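Local coordinates for protein phosphopantothenoylcysteine decarboxylase (Cryptococcus neoformans, PDB 6EOA) that probably decarboxylates phosphopantothenoylcysteine in coenzyme A biosynthesis, as a flavoprotein that binds FMN, at residues R36-T41 against R128-L133. Numbering follows the deposited sequence.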
loop_
_atom_site.group_PDB
_atom_site.type_symbol
_atom_site.label_atom_id
_atom_site.label_comp_id
_atom_site.label_asym_id
_atom_site.label_seq_id
_atom_site.Cartn_x
_atom_site.Cartn_y
_atom_site.Cartn_z
ATOM N N ARG A 36 -12.514 28.042 0.473
ATOM C CA ARG A 36 -12.149 26.943 1.359
ATOM C C ARG A 36 -11.084 26.039 0.746
ATOM O O ARG A 36 -11.284 25.444 -0.315
ATOM C CB ARG A 36 -13.396 26.137 1.722
ATOM C CG ARG A 36 -14.410 26.956 2.510
ATOM C CD ARG A 36 -15.765 26.282 2.602
ATOM N NE ARG A 36 -16.597 26.920 3.618
ATOM C CZ ARG A 36 -17.467 27.899 3.382
ATOM N NH1 ARG A 36 -17.637 28.366 2.150
ATOM N NH2 ARG A 36 -18.173 28.410 4.383
ATOM N N VAL A 37 -9.948 25.950 1.431
ATOM C CA VAL A 37 -8.814 25.175 0.954
ATOM C C VAL A 37 -8.537 24.005 1.879
ATOM O O VAL A 37 -8.431 24.177 3.091
ATOM C CB VAL A 37 -7.534 26.036 0.849
ATOM C CG1 VAL A 37 -6.410 25.240 0.216
ATOM C CG2 VAL A 37 -7.795 27.293 0.051
ATOM N N VAL A 38 -8.432 22.813 1.303
ATOM C CA VAL A 38 -7.928 21.667 2.039
ATOM C C VAL A 38 -6.456 21.470 1.701
ATOM O O VAL A 38 -6.095 21.278 0.539
ATOM C CB VAL A 38 -8.714 20.380 1.723
ATOM C CG1 VAL A 38 -7.960 19.158 2.230
ATOM C CG2 VAL A 38 -10.101 20.444 2.334
ATOM N N LEU A 39 -5.605 21.540 2.716
ATOM C CA LEU A 39 -4.183 21.289 2.522
ATOM C C LEU A 39 -3.845 19.841 2.869
ATOM O O LEU A 39 -4.064 19.400 3.996
ATOM C CB LEU A 39 -3.346 22.243 3.371
ATOM C CG LEU A 39 -1.835 21.985 3.369
ATOM C CD1 LEU A 39 -1.205 22.344 2.020
ATOM C CD2 LEU A 39 -1.156 22.737 4.508
ATOM N N ILE A 40 -3.333 19.097 1.894
ATOM C CA ILE A 40 -2.859 17.745 2.156
ATOM C C ILE A 40 -1.345 17.763 2.280
ATOM O O ILE A 40 -0.644 18.194 1.364
ATOM C CB ILE A 40 -3.273 16.749 1.055
ATOM C CG1 ILE A 40 -4.793 16.680 0.931
ATOM C CG2 ILE A 40 -2.735 15.359 1.372
ATOM C CD1 ILE A 40 -5.268 15.712 -0.144
ATOM N N THR A 41 -0.847 17.316 3.429
ATOM C CA THR A 41 0.590 17.248 3.671
ATOM C C THR A 41 1.018 15.790 3.728
ATOM O O THR A 41 0.359 14.970 4.368
ATOM C CB THR A 41 0.992 17.959 4.980
ATOM O OG1 THR A 41 0.540 17.200 6.108
ATOM C CG2 THR A 41 0.381 19.356 5.037
ATOM N N ARG A 128 -14.585 16.617 1.077
ATOM C CA ARG A 128 -14.768 16.812 -0.358
ATOM C C ARG A 128 -15.824 17.872 -0.649
ATOM O O ARG A 128 -15.650 18.710 -1.534
ATOM C CB ARG A 128 -15.166 15.505 -1.036
ATOM C CG ARG A 128 -15.652 15.707 -2.459
ATOM C CD ARG A 128 -16.598 14.611 -2.877
ATOM N NE ARG A 128 -17.965 14.820 -2.417
ATOM C CZ ARG A 128 -18.900 13.877 -2.441
ATOM N NH1 ARG A 128 -18.601 12.664 -2.893
ATOM N NH2 ARG A 128 -20.129 14.139 -2.011
ATOM N N ARG A 129 -16.925 17.817 0.095
ATOM C CA ARG A 129 -18.011 18.779 -0.055
ATOM C C ARG A 129 -17.548 20.185 0.304
ATOM O O ARG A 129 -17.827 21.151 -0.408
ATOM C CB ARG A 129 -19.200 18.381 0.822
ATOM C CG ARG A 129 -19.818 17.041 0.457
ATOM C CD ARG A 129 -20.956 16.667 1.399
ATOM N NE ARG A 129 -21.634 15.443 0.979
ATOM C CZ ARG A 129 -22.320 14.649 1.797
ATOM N NH1 ARG A 129 -22.416 14.945 3.087
ATOM N NH2 ARG A 129 -22.905 13.554 1.327
ATOM N N TRP A 130 -16.827 20.270 1.417
ATOM C CA TRP A 130 -16.322 21.520 1.968
ATOM C C TRP A 130 -15.344 22.235 1.035
ATOM O O TRP A 130 -15.466 23.439 0.794
ATOM C CB TRP A 130 -15.646 21.235 3.317
ATOM C CG TRP A 130 -15.226 22.447 4.095
ATOM C CD1 TRP A 130 -15.997 23.176 4.953
ATOM C CD2 TRP A 130 -13.926 23.054 4.110
ATOM N NE1 TRP A 130 -15.262 24.207 5.490
ATOM C CE2 TRP A 130 -13.988 24.153 4.989
ATOM C CE3 TRP A 130 -12.719 22.778 3.460
ATOM C CZ2 TRP A 130 -12.890 24.977 5.234
ATOM C CZ3 TRP A 130 -11.629 23.597 3.704
ATOM C CH2 TRP A 130 -11.722 24.682 4.585
ATOM N N ALA A 131 -14.379 21.481 0.515
ATOM C CA ALA A 131 -13.253 22.040 -0.236
ATOM C C ALA A 131 -13.642 22.744 -1.538
ATOM O O ALA A 131 -14.416 22.219 -2.341
ATOM C CB ALA A 131 -12.246 20.942 -0.536
ATOM N N ASP A 132 -13.090 23.938 -1.735
ATOM C CA ASP A 132 -13.169 24.633 -3.016
ATOM C C ASP A 132 -11.896 24.362 -3.802
ATOM O O ASP A 132 -11.860 24.489 -5.025
ATOM C CB ASP A 132 -13.357 26.140 -2.816
ATOM C CG ASP A 132 -14.677 26.479 -2.163
ATOM O OD1 ASP A 132 -15.681 25.801 -2.467
ATOM O OD2 ASP A 132 -14.712 27.422 -1.344
ATOM N N LEU A 133 -10.850 23.988 -3.074
ATOM C CA LEU A 133 -9.549 23.706 -3.660
ATOM C C LEU A 133 -8.812 22.693 -2.795
ATOM O O LEU A 133 -8.894 22.737 -1.568
ATOM C CB LEU A 133 -8.729 24.993 -3.802
ATOM C CG LEU A 133 -7.270 24.872 -4.259
ATOM C CD1 LEU A 133 -7.178 24.315 -5.674
ATOM C CD2 LEU A 133 -6.556 26.217 -4.160
#
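Arg36 to Val38 meet Trp130 to Leu133 where helix 123-130 ends and the chain enters strand 133-139, which pairs in parallel with strand 35-41 in the central sheet of this Rossmann-like flavoprotein fold. The carbonyl oxygen of Arg36 accepts two backbone bonds, from Asp132 N at 2.7 Å and, more weakly, from Leu133 N. Val38 N then reaches Leu133 O at 2.9 Å; together with the weak Leu133 N bond to Arg36 O, this makes the parallel bridge of Val37 with Leu133. Asp132 adds a side-chain clasp: its OD2 takes the N-H of Arg36 at 2.9 Å, on the anti side and 29° out of the carboxylate plane.

The side-chain part of the contact centres on the indole of Trp130. Arg36 CB sits over its six-membered ring, 3.5 Å from the centroid, a CH-pi contact. With CG anti to the carbonyl carbon (chi1 -64°), the extended chain runs across the same face, bringing CD to 3.6 Å from Trp130 NE1, which lies at the guanidinium edge, near its plane; that plane stands 85° to the ring. Val37 O approaches the indole edge in plane, 3.3 Å from Trp130 CZ3. Val38 CG2 touches both Trp130 CE3, near the edge of the ring, and Ala131 CB, 3.6 Å away.

The Arg36 guanidinium, through NH2, also makes a salt bridge with Asp32. Strand 63-69 flanks strand 35-41 on the side away from 133-139, and its Asp64 and Gln66 touch Trp130, while Leu159 of helix 155-162 packs on Val38.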